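Local coordinates for protein SAM dependent methyltransferase (Agrobacterium tumefaciens, PDB 2IGT) that binds S-adenosylmethionine and probably transfers its methyl group to a substrate that is not established here, as a Rossmann-fold methyltransferase, at residues Pro135-Ile138 against Val139-Glu142; Asp211-Lys214 against Phe215-Arg218; Ser282-Glu285 against Leu286-Thr290. One frame throughout, in Å; residues are numbered along the deposited sequence. Where two conformers were deposited one is given.

Contact 1 (Pro135-Ile138 against Val139-Glu142)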
ATOM      1  N   PRO A 135      -2.950  -6.535  28.434  1.00 20.73           N
ATOM      2  CA  PRO A 135      -2.552  -6.938  29.786  1.00 20.44           C
ATOM      3  C   PRO A 135      -3.443  -7.999  30.411  1.00 20.79           C
ATOM      4  O   PRO A 135      -3.015  -8.710  31.323  1.00 19.46           O
ATOM      5  CB  PRO A 135      -2.628  -5.640  30.604  1.00 21.29           C
ATOM      6  CG  PRO A 135      -3.402  -4.689  29.787  1.00 21.65           C
ATOM      7  CD  PRO A 135      -3.387  -5.124  28.357  1.00 21.02           C
ATOM      8  N   GLU A 136      -4.672  -8.106  29.928  1.00 20.43           N
ATOM      9  CA  GLU A 136      -5.577  -9.169  30.421  1.00 21.75           C
ATOM     10  C   GLU A 136      -4.994 -10.569  30.182  1.00 21.36           C
ATOM     11  O   GLU A 136      -5.299 -11.513  30.929  1.00 21.52           O
ATOM     12  CB  GLU A 136      -6.967  -9.059  29.757  1.00 21.48           C
ATOM     13  CG  GLU A 136      -7.013  -9.304  28.257  1.00 21.29           C
ATOM     14  CD  GLU A 136      -6.741  -8.064  27.404  1.00 22.21           C
ATOM     15  OE1 GLU A 136      -6.172  -7.064  27.899  1.00 19.98           O
ATOM     16  OE2 GLU A 136      -7.104  -8.077  26.209  1.00 21.53           O
ATOM     17  N   GLN A 137      -4.158 -10.696  29.145  1.00 21.07           N
ATOM     18  CA  GLN A 137      -3.492 -11.962  28.803  1.00 20.09           C
ATOM     19  C   GLN A 137      -2.589 -12.492  29.932  1.00 20.68           C
ATOM     20  O   GLN A 137      -2.109 -13.628  29.869  1.00 20.17           O
ATOM     21  CB  GLN A 137      -2.721 -11.829  27.476  1.00 19.44           C
ATOM     22  CG  GLN A 137      -3.648 -11.684  26.229  1.00 21.79           C
ATOM     23  CD  GLN A 137      -4.395 -12.974  25.914  1.00 25.00           C
ATOM     24  OE1 GLN A 137      -3.865 -14.078  26.115  1.00 28.61           O
ATOM     25  NE2 GLN A 137      -5.624 -12.852  25.433  1.00 22.35           N
ATOM     26  N   ILE A 138      -2.382 -11.678  30.972  1.00 20.04           N
ATOM     27  CA  ILE A 138      -1.622 -12.118  32.152  1.00 20.20           C
ATOM     28  C   ILE A 138      -2.158 -13.414  32.769  1.00 20.18           C
ATOM     29  O   ILE A 138      -1.390 -14.208  33.303  1.00 18.88           O
ATOM     30  CB  ILE A 138      -1.530 -11.028  33.240  1.00 20.39           C
ATOM     31  CG1 ILE A 138      -0.403 -11.380  34.244  1.00 20.23           C
ATOM     32  CG2 ILE A 138      -2.907 -10.821  33.934  1.00 20.61           C
ATOM     33  CD1 ILE A 138      -0.057 -10.284  35.261  1.00 21.10           C
ATOM     34  N   VAL A 139      -3.472 -13.637  32.687  1.00 19.97           N
ATOM     35  CA  VAL A 139      -4.014 -14.904  33.169  1.00 20.76           C
ATOM     36  C   VAL A 139      -3.388 -16.104  32.401  1.00 20.21           C
ATOM     37  O   VAL A 139      -2.968 -17.082  33.027  1.00 19.29           O
ATOM     38  CB  VAL A 139      -5.559 -14.929  33.129  1.00 20.78           C
ATOM     39  CG1 VAL A 139      -6.096 -16.198  33.771  1.00 21.83           C
ATOM     40  CG2 VAL A 139      -6.120 -13.686  33.837  1.00 21.47           C
ATOM     41  N   HIS A 140      -3.305 -16.018  31.074  1.00 19.91           N
ATOM     42  CA  HIS A 140      -2.677 -17.094  30.279  1.00 20.45           C
ATOM     43  C   HIS A 140      -1.160 -17.113  30.505  1.00 20.03           C
ATOM     44  O   HIS A 140      -0.558 -18.182  30.525  1.00 19.13           O
ATOM     45  CB  HIS A 140      -2.959 -16.968  28.763  1.00 20.34           C
ATOM     46  CG  HIS A 140      -4.418 -17.021  28.397  1.00 20.88           C
ATOM     47  ND1 HIS A 140      -5.216 -18.124  28.644  1.00 19.21           N
ATOM     48  CD2 HIS A 140      -5.208 -16.114  27.768  1.00 21.33           C
ATOM     49  CE1 HIS A 140      -6.446 -17.876  28.218  1.00 22.04           C
ATOM     50  NE2 HIS A 140      -6.468 -16.667  27.676  1.00 22.88           N
ATOM     51  N   TRP A 141      -0.545 -15.937  30.681  1.00 19.85           N
ATOM     52  CA  TRP A 141       0.898 -15.893  30.979  1.00 20.21           C
ATOM     53  C   TRP A 141       1.234 -16.575  32.290  1.00 20.76           C
ATOM     54  O   TRP A 141       2.296 -17.214  32.401  1.00 20.63           O
ATOM     55  CB  TRP A 141       1.450 -14.470  31.019  1.00 20.45           C
ATOM     56  CG  TRP A 141       1.167 -13.675  29.802  1.00 21.67           C
ATOM     57  CD1 TRP A 141       0.935 -14.139  28.537  1.00 21.36           C
ATOM     58  CD2 TRP A 141       1.105 -12.244  29.730  1.00 21.89           C
ATOM     59  NE1 TRP A 141       0.696 -13.069  27.686  1.00 21.12           N
ATOM     60  CE2 TRP A 141       0.798 -11.903  28.395  1.00 21.94           C
ATOM     61  CE3 TRP A 141       1.269 -11.222  30.673  1.00 23.20           C
ATOM     62  CZ2 TRP A 141       0.647 -10.569  27.971  1.00 22.60           C
ATOM     63  CZ3 TRP A 141       1.101  -9.886  30.255  1.00 22.77           C
ATOM     64  CH2 TRP A 141       0.803  -9.586  28.912  1.00 22.48           C
ATOM     65  N   GLU A 142       0.335 -16.435  33.269  0.60 20.93           N
ATOM     66  CA  GLU A 142       0.459 -17.101  34.562  0.60 21.42           C
ATOM     67  C   GLU A 142       0.395 -18.622  34.434  0.60 20.96           C
ATOM     68  O   GLU A 142       1.204 -19.337  35.047  0.60 20.77           O
ATOM     69  CB  GLU A 142      -0.590 -16.558  35.552  0.60 21.56           C
ATOM     70  CG  GLU A 142      -0.216 -15.162  36.069  0.60 22.39           C
ATOM     71  CD  GLU A 142      -1.330 -14.427  36.815  0.60 23.72           C
ATOM     72  OE1 GLU A 142      -2.536 -14.694  36.594  0.60 27.25           O
ATOM     73  OE2 GLU A 142      -0.982 -13.538  37.619  0.60 27.47           O
TER
HETATM   74  O   HOH W   1      -8.237 -14.879  25.508  1.00 22.15           O

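Contact 2 (Asp211-Lys214 against Phe215-Arg218). With SAM (S-adenosylmethionine), chain D.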
ATOM      1  N   ASP A 211       4.458 -16.171   7.648  1.00 16.65           N
ATOM      2  CA  ASP A 211       3.051 -16.553   7.821  1.00 17.51           C
ATOM      3  C   ASP A 211       2.973 -17.709   8.862  1.00 17.15           C
ATOM      4  O   ASP A 211       3.766 -18.651   8.807  1.00 16.90           O
ATOM      5  CB  ASP A 211       2.449 -16.982   6.481  1.00 16.98           C
ATOM      6  CG  ASP A 211       0.992 -17.410   6.626  1.00 19.64           C
ATOM      7  OD1 ASP A 211       0.128 -16.508   6.725  1.00 20.26           O
ATOM      8  OD2 ASP A 211       0.720 -18.642   6.706  1.00 17.57           O
ATOM      9  N   ALA A 212       2.054 -17.609   9.823  1.00 17.33           N
ATOM     10  CA  ALA A 212       1.992 -18.559  10.929  1.00 17.16           C
ATOM     11  C   ALA A 212       1.636 -19.964  10.456  1.00 18.00           C
ATOM     12  O   ALA A 212       2.253 -20.933  10.903  1.00 17.72           O
ATOM     13  CB  ALA A 212       1.020 -18.096  12.004  1.00 16.50           C
HETATM   14  N   MSE A 213       0.648 -20.078   9.579  1.00 18.08           N
HETATM   15  CA  MSE A 213       0.246 -21.402   9.092  1.00 19.70           C
HETATM   16  C   MSE A 213       1.302 -22.064   8.181  1.00 18.84           C
HETATM   17  O   MSE A 213       1.524 -23.279   8.284  1.00 17.50           O
HETATM   18  CB  MSE A 213      -1.147 -21.387   8.419  1.00 19.20           C
HETATM   19  CG  MSE A 213      -1.746 -22.838   8.317  1.00 18.45           C
HETATM   20 SE   MSE A 213      -3.650 -22.873   8.307  0.80 25.86          SE
HETATM   21  CE  MSE A 213      -3.933 -21.835   6.685  1.00 21.09           C
ATOM     22  N   LYS A 214       1.959 -21.271   7.317  1.00 18.00           N
ATOM     23  CA  LYS A 214       3.049 -21.777   6.492  1.00 19.16           C
ATOM     24  C   LYS A 214       4.173 -22.311   7.397  1.00 17.68           C
ATOM     25  O   LYS A 214       4.699 -23.409   7.171  1.00 16.99           O
ATOM     26  CB  LYS A 214       3.592 -20.685   5.584  1.00 17.97           C
ATOM     27  CG  LYS A 214       4.771 -21.134   4.686  1.00 24.28           C
ATOM     28  CD  LYS A 214       5.060 -20.085   3.574  1.00 22.70           C
ATOM     29  CE  LYS A 214       4.091 -20.218   2.384  1.00 29.21           C
ATOM     30  NZ  LYS A 214       4.081 -19.006   1.469  1.00 27.60           N
ATOM     31  N   PHE A 215       4.508 -21.545   8.434  1.00 16.54           N
ATOM     32  CA  PHE A 215       5.557 -21.976   9.343  1.00 16.13           C
ATOM     33  C   PHE A 215       5.192 -23.319   9.991  1.00 16.28           C
ATOM     34  O   PHE A 215       6.016 -24.246  10.026  1.00 14.98           O
ATOM     35  CB  PHE A 215       5.852 -20.956  10.447  1.00 16.50           C
ATOM     36  CG  PHE A 215       6.912 -21.438  11.409  1.00 17.44           C
ATOM     37  CD1 PHE A 215       8.244 -21.554  10.988  1.00 18.95           C
ATOM     38  CD2 PHE A 215       6.578 -21.848  12.701  1.00 19.95           C
ATOM     39  CE1 PHE A 215       9.235 -22.010  11.861  1.00 17.68           C
ATOM     40  CE2 PHE A 215       7.568 -22.318  13.578  1.00 19.21           C
ATOM     41  CZ  PHE A 215       8.896 -22.399  13.157  1.00 18.12           C
ATOM     42  N   ILE A 216       3.979 -23.426  10.534  1.00 15.28           N
ATOM     43  CA  ILE A 216       3.643 -24.672  11.249  1.00 15.42           C
ATOM     44  C   ILE A 216       3.484 -25.873  10.318  1.00 15.77           C
ATOM     45  O   ILE A 216       3.809 -26.999  10.715  1.00 14.27           O
ATOM     46  CB  ILE A 216       2.438 -24.560  12.234  1.00 15.52           C
ATOM     47  CG1 ILE A 216       1.146 -24.174  11.490  1.00 16.59           C
ATOM     48  CG2 ILE A 216       2.778 -23.615  13.423  1.00 16.27           C
ATOM     49  CD1 ILE A 216      -0.111 -24.323  12.349  1.00 16.43           C
ATOM     50  N   GLN A 217       3.042 -25.652   9.076  1.00 15.64           N
ATOM     51  CA  GLN A 217       3.012 -26.768   8.106  1.00 17.40           C
ATOM     52  C   GLN A 217       4.416 -27.237   7.760  1.00 16.95           C
ATOM     53  O   GLN A 217       4.658 -28.447   7.622  1.00 15.76           O
ATOM     54  CB  GLN A 217       2.217 -26.441   6.824  1.00 17.43           C
ATOM     55  CG  GLN A 217       1.657 -27.745   6.225  1.00 20.31           C
ATOM     56  CD  GLN A 217       0.967 -27.614   4.875  1.00 20.84           C
ATOM     57  OE1 GLN A 217       0.784 -26.514   4.332  1.00 21.36           O
ATOM     58  NE2 GLN A 217       0.564 -28.757   4.331  1.00 20.11           N
ATOM     59  N   ARG A 218       5.341 -26.289   7.626  1.00 17.42           N
ATOM     60  CA  ARG A 218       6.755 -26.622   7.445  1.00 18.55           C
ATOM     61  C   ARG A 218       7.355 -27.335   8.656  1.00 17.84           C
ATOM     62  O   ARG A 218       8.154 -28.266   8.480  1.00 17.40           O
ATOM     63  CB  ARG A 218       7.561 -25.380   7.019  1.00 18.08           C
ATOM     64  CG  ARG A 218       7.177 -24.980   5.562  1.00 20.86           C
ATOM     65  CD  ARG A 218       7.852 -23.698   5.035  1.00 22.97           C
ATOM     66  NE  ARG A 218       7.373 -23.431   3.665  1.00 29.86           N
ATOM     67  CZ  ARG A 218       7.775 -22.419   2.895  1.00 34.32           C
ATOM     68  NH1 ARG A 218       8.696 -21.557   3.344  1.00 35.18           N
ATOM     69  NH2 ARG A 218       7.268 -22.276   1.663  1.00 34.21           N
TER
HETATM   70  N   SAM D1001      -4.796 -11.184  18.101  1.00 23.89           N
HETATM   71  CA  SAM D1001      -5.023  -9.758  18.466  1.00 23.98           C
HETATM   72  C   SAM D1001      -6.195  -9.206  17.634  1.00 24.43           C
HETATM   73  O   SAM D1001      -6.748  -9.863  16.732  1.00 23.42           O
HETATM   74  OXT SAM D1001      -6.633  -8.073  17.874  1.00 24.80           O
HETATM   75  CB  SAM D1001      -3.731  -8.928  18.286  1.00 24.02           C
HETATM   76  CG  SAM D1001      -3.375  -8.479  16.849  1.00 25.51           C
HETATM   77  SD  SAM D1001      -2.969  -9.871  15.726  1.00 23.87           S
HETATM   78  CE  SAM D1001      -3.933 -11.264  16.275  1.00 33.93           C
HETATM   79  C5' SAM D1001      -1.425 -10.436  16.489  1.00 22.29           C
HETATM   80  C4' SAM D1001      -0.275 -10.511  15.500  1.00 19.31           C
HETATM   81  O4' SAM D1001      -0.638 -11.325  14.398  1.00 20.25           O
HETATM   82  C3' SAM D1001       0.136  -9.179  14.861  1.00 21.08           C
HETATM   83  O3' SAM D1001       1.377  -8.765  15.407  1.00 22.37           O
HETATM   84  C2' SAM D1001       0.234  -9.435  13.349  1.00 21.55           C
HETATM   85  O2' SAM D1001       1.424  -8.953  12.756  1.00 20.92           O
HETATM   86  C1' SAM D1001       0.213 -10.974  13.327  1.00 19.06           C
HETATM   87  N9  SAM D1001      -0.282 -11.604  12.106  1.00 18.72           N
HETATM   88  C8  SAM D1001      -1.357 -11.242  11.314  1.00 19.23           C
HETATM   89  N7  SAM D1001      -1.469 -12.134  10.310  1.00 20.04           N
HETATM   90  C5  SAM D1001      -0.481 -13.063  10.432  1.00 19.10           C
HETATM   91  C6  SAM D1001      -0.111 -14.170   9.658  1.00 18.75           C
HETATM   92  N6  SAM D1001      -0.796 -14.510   8.577  1.00 20.27           N
HETATM   93  N1  SAM D1001       0.960 -14.958  10.071  1.00 19.13           N
HETATM   94  C2  SAM D1001       1.677 -14.601  11.185  1.00 18.34           C
HETATM   95  N3  SAM D1001       1.342 -13.485  11.942  1.00 20.91           N
HETATM   96  C4  SAM D1001       0.277 -12.723  11.555  1.00 18.57           C

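Contact 3 (Ser282-Glu285 against Leu286-Thr290)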
ATOM      1  N   SER A 282     -17.965 -21.888  19.999  0.50 16.38           N
ATOM      2  CA  SER A 282     -17.464 -22.260  18.675  0.50 16.40           C
ATOM      3  C   SER A 282     -15.954 -22.556  18.654  0.50 16.75           C
ATOM      4  O   SER A 282     -15.523 -23.475  17.972  0.50 16.49           O
ATOM      5  CB  SER A 282     -17.837 -21.185  17.673  0.50 16.12           C
ATOM      6  OG  SER A 282     -19.245 -21.109  17.625  0.50 13.30           O
HETATM    7  N   MSE A 283     -15.181 -21.792  19.422  1.00 16.96           N
HETATM    8  CA  MSE A 283     -13.769 -22.109  19.673  1.00 17.22           C
HETATM    9  C   MSE A 283     -13.671 -23.410  20.472  1.00 16.88           C
HETATM   10  O   MSE A 283     -12.841 -24.252  20.167  1.00 15.99           O
HETATM   11  CB  MSE A 283     -13.079 -20.991  20.446  1.00 18.58           C
HETATM   12  CG  MSE A 283     -13.214 -19.582  19.796  1.00 19.11           C
HETATM   13 SE   MSE A 283     -12.442 -19.539  17.982  0.80 25.73          SE
HETATM   14  CE  MSE A 283     -14.130 -19.291  17.006  1.00 24.45           C
ATOM     15  N   HIS A 284     -14.499 -23.542  21.510  1.00 17.00           N
ATOM     16  CA  HIS A 284     -14.553 -24.767  22.337  1.00 16.15           C
ATOM     17  C   HIS A 284     -14.789 -26.050  21.497  1.00 16.15           C
ATOM     18  O   HIS A 284     -14.012 -27.021  21.575  1.00 14.98           O
ATOM     19  CB  HIS A 284     -15.665 -24.628  23.384  1.00 16.61           C
ATOM     20  CG  HIS A 284     -15.769 -25.807  24.292  1.00 16.48           C
ATOM     21  ND1 HIS A 284     -14.800 -26.097  25.224  1.00 16.16           N
ATOM     22  CD2 HIS A 284     -16.702 -26.782  24.393  1.00 16.37           C
ATOM     23  CE1 HIS A 284     -15.129 -27.208  25.866  1.00 17.18           C
ATOM     24  NE2 HIS A 284     -16.283 -27.639  25.384  1.00 17.57           N
ATOM     25  N   GLU A 285     -15.875 -26.074  20.710  1.00 15.13           N
ATOM     26  CA  GLU A 285     -16.227 -27.314  19.986  1.00 15.24           C
ATOM     27  C   GLU A 285     -15.197 -27.611  18.906  1.00 15.73           C
ATOM     28  O   GLU A 285     -14.873 -28.764  18.661  1.00 14.75           O
ATOM     29  CB  GLU A 285     -17.631 -27.271  19.390  1.00 15.45           C
ATOM     30  CG  GLU A 285     -18.761 -27.067  20.422  1.00 15.74           C
ATOM     31  CD  GLU A 285     -19.011 -28.290  21.315  1.00 19.51           C
ATOM     32  OE1 GLU A 285     -18.115 -29.181  21.408  1.00 19.82           O
ATOM     33  OE2 GLU A 285     -20.108 -28.357  21.928  1.00 18.35           O
ATOM     34  N   LEU A 286     -14.639 -26.557  18.298  1.00 16.38           N
ATOM     35  CA  LEU A 286     -13.551 -26.742  17.328  1.00 15.77           C
ATOM     36  C   LEU A 286     -12.343 -27.399  17.995  1.00 16.39           C
ATOM     37  O   LEU A 286     -11.757 -28.354  17.420  1.00 15.97           O
ATOM     38  CB  LEU A 286     -13.129 -25.409  16.693  1.00 15.00           C
ATOM     39  CG  LEU A 286     -11.920 -25.489  15.717  1.00 16.99           C
ATOM     40  CD1 LEU A 286     -12.248 -26.422  14.533  1.00 17.50           C
ATOM     41  CD2 LEU A 286     -11.536 -24.061  15.209  1.00 16.90           C
HETATM   42  N   MSE A 287     -11.952 -26.877  19.170  1.00 15.48           N
HETATM   43  CA  MSE A 287     -10.771 -27.393  19.876  1.00 16.78           C
HETATM   44  C   MSE A 287     -11.037 -28.840  20.330  1.00 17.32           C
HETATM   45  O   MSE A 287     -10.166 -29.724  20.219  1.00 16.00           O
HETATM   46  CB  MSE A 287     -10.445 -26.512  21.100  1.00 17.40           C
HETATM   47  CG  MSE A 287      -9.268 -27.056  21.948  1.00 18.04           C
HETATM   48 SE   MSE A 287      -7.582 -26.891  20.942  0.80 22.52          SE
HETATM   49  CE  MSE A 287      -7.385 -24.944  21.061  1.00 21.03           C
ATOM     50  N   ARG A 288     -12.258 -29.086  20.817  1.00 16.93           N
ATOM     51  CA  ARG A 288     -12.616 -30.411  21.293  1.00 18.92           C
ATOM     52  C   ARG A 288     -12.491 -31.435  20.157  1.00 19.03           C
ATOM     53  O   ARG A 288     -11.902 -32.511  20.338  1.00 18.69           O
ATOM     54  CB  ARG A 288     -14.050 -30.394  21.838  1.00 18.82           C
ATOM     55  CG  ARG A 288     -14.153 -30.092  23.284  1.00 24.16           C
ATOM     56  CD  ARG A 288     -14.641 -31.341  24.034  1.00 30.10           C
ATOM     57  NE  ARG A 288     -16.091 -31.490  23.964  1.00 31.20           N
ATOM     58  CZ  ARG A 288     -16.795 -32.492  24.505  1.00 31.03           C
ATOM     59  NH1 ARG A 288     -18.100 -32.510  24.372  1.00 30.28           N
ATOM     60  NH2 ARG A 288     -16.229 -33.472  25.168  1.00 33.34           N
ATOM     61  N   GLU A 289     -13.064 -31.104  18.999  1.00 19.36           N
ATOM     62  CA  GLU A 289     -13.038 -32.007  17.844  1.00 19.94           C
ATOM     63  C   GLU A 289     -11.604 -32.174  17.306  1.00 20.11           C
ATOM     64  O   GLU A 289     -11.205 -33.296  16.990  1.00 19.85           O
ATOM     65  CB  GLU A 289     -14.000 -31.526  16.748  1.00 20.94           C
ATOM     66  CG  GLU A 289     -14.157 -32.475  15.505  1.00 22.45           C
ATOM     67  CD  GLU A 289     -14.784 -33.843  15.837  1.00 28.38           C
ATOM     68  OE1 GLU A 289     -15.744 -33.896  16.641  1.00 31.93           O
ATOM     69  OE2 GLU A 289     -14.349 -34.868  15.275  1.00 30.19           O
ATOM     70  N   THR A 290     -10.843 -31.072  17.227  1.00 19.81           N
ATOM     71  CA  THR A 290      -9.409 -31.118  16.885  1.00 19.61           C
ATOM     72  C   THR A 290      -8.641 -32.142  17.749  1.00 19.67           C
ATOM     73  O   THR A 290      -7.814 -32.896  17.221  1.00 18.26           O
ATOM     74  CB  THR A 290      -8.710 -29.719  17.008  1.00 19.38           C
ATOM     75  OG1 THR A 290      -9.371 -28.762  16.166  1.00 22.14           O
ATOM     76  CG2 THR A 290      -7.219 -29.782  16.631  1.00 18.02           C
TER

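Contact 1 (Pro135-Ile138 against Val139-Glu142)
A 3-10 turn at Pro135-Gln137 runs straight into helix 138-150, and at this junction Trp141 N donates to Gln137 O over 2.9 Å. One residue on, Glu142 N reaches Ile138 O at 2.8 Å. Val139 N still makes a weak bond of the tighter turn to Glu136 O. The helix start packs on the mixed sheet of the Rossmann-like methyltransferase domain, against strands 30-39, 268-273 and 297-306, with helix 166-173 on Trp141. Trp141 folds back along the first turn, its indole against the preceding backbone, with CG anti to the carbonyl carbon (chi1 -54°). Gln137 O and Ile138 N sit over one ring face, both toward its rim, and Gln137 CB is 3.6 Å from Trp141 CZ2. The Ile138 and Trp141 side chains cross at about a right angle, Ile138 CB lying 3.8 Å from Trp141 CE3. Gln137 and His140 lie toward strand 268-273, both on Thr272. The Gln137 amide donates to Tyr274 OH, which also bonds to Glu136 OE2. A water is weakly held by Gln137 NE2 and His140 NE2. The amide and imidazole planes are 24° apart, and Gln137 OE1 meets the imidazole edge 2.9 Å from His140 CD2.

Contact 2 (Asp211-Lys214 against Phe215-Arg218)
The flat guanidinium of Arg218 has the aliphatic chain of Lys214 over one face, with Lys214 CD above its centre and 3.6 Å from Arg218 CZ. The two residues stand one turn apart in the first two turns of helix 212-222, which Asp211 N-caps. Their side chains run side by side and point the same way. Lys214 bends at chi3 (-81°), and its NZ ends 4.6 Å from Arg218 NH2. These like charges are probably offset by acids: Lys214 NZ pairs with Glu243 and Arg218 NH1 with Glu210. The second flat group is the adenine of SAM, met along its N1 and N6 edge. Asp211 OD1 accepts from SAM N6 at 2.9 Å, while Ala212 N donates to SAM N1, also at 2.9 Å. The helix start thus reads the adenine amino group and its neighbouring ring nitrogen. Arg100 of the second subunit makes a salt bridge to Asp211 OD1, so the contact between subunits reaches the SAM site. On the buried side, Phe215 and Ile216 pack against strand 156-160. The carboxylate is tied at both oxygens: Asp211 OD2 uses its anti lone pair to accept the capping bond from Lys214 N, 3.0 Å away.

Contact 3 (Ser282-Glu285 against Leu286-Thr290)
The Arg288 side chain runs beside those of His284 and Glu285 on helix 280-290, a regular alpha-helix packed on the sheet of the methyltransferase fold. Its CB is 3.4 Å from His284 O, the carbonyl that also accepts from Arg288 N, at 2.8 Å. The next atom, CG, touches the imidazole. It lies over one face of the His284 ring, 4.1 Å from the centroid and 23° off the normal, a CH-pi contact. It is offset toward the rim, with His284 NE2 its nearest ring atom. His284 has CG anti to its N (chi1 -178°), which carries the ring alongside the arginine chain. Beyond CD, Arg288 NE faces Glu285 OE1 across 4.0 Å. This is a long salt bridge, with the carboxylate oxygen near the guanidinium plane and at its edge. At the tip, Arg288 NH2 donates to Pro29 O and NH1 makes a weak, long ion pair with Glu31, while the imidazole is held from both nitrogens, His284 ND1 by Ser300 and His284 NE2 by Glu31. The two imidazole bonds probably fix the ring plane on which the arginine rests.

The side of the helix turned to the sheet and to helix 247-260 is largely apolar. Selenomethionines Met283 and Met287 pack on strand 268-273, and Leu286 meets Leu251 and Leu255 of helix 247-260. Toward the C-terminal end, Thr290 turns its hydroxyl back on the preceding turn. Leu286 O therefore takes two bonds, from Thr290 N and Thr290 OG1, which come from opposite faces of its carbonyl plane. The Thr290 OG1 to Leu286 O distance is 2.7 Å.

In the fold
The three contacts follow one another along the chain, at the start of helix 138-150, the start of helix 212-222 and over most of helix 280-290. Their centres are 20 to 25 Å apart and none touches another. All three pack on the same eight-stranded mixed sheet. Contacts 1 and 3 share strands 268-273 and 297-306. Contact 2 lies nearer the other end, by strands 156-160 and 177-181, and shares helix 247-260 with contact 3. Contact 2 contributes Asp211 and Ala212 to the SAM pocket and also reaches the second subunit. The other two touch no other protein chain in the assembly.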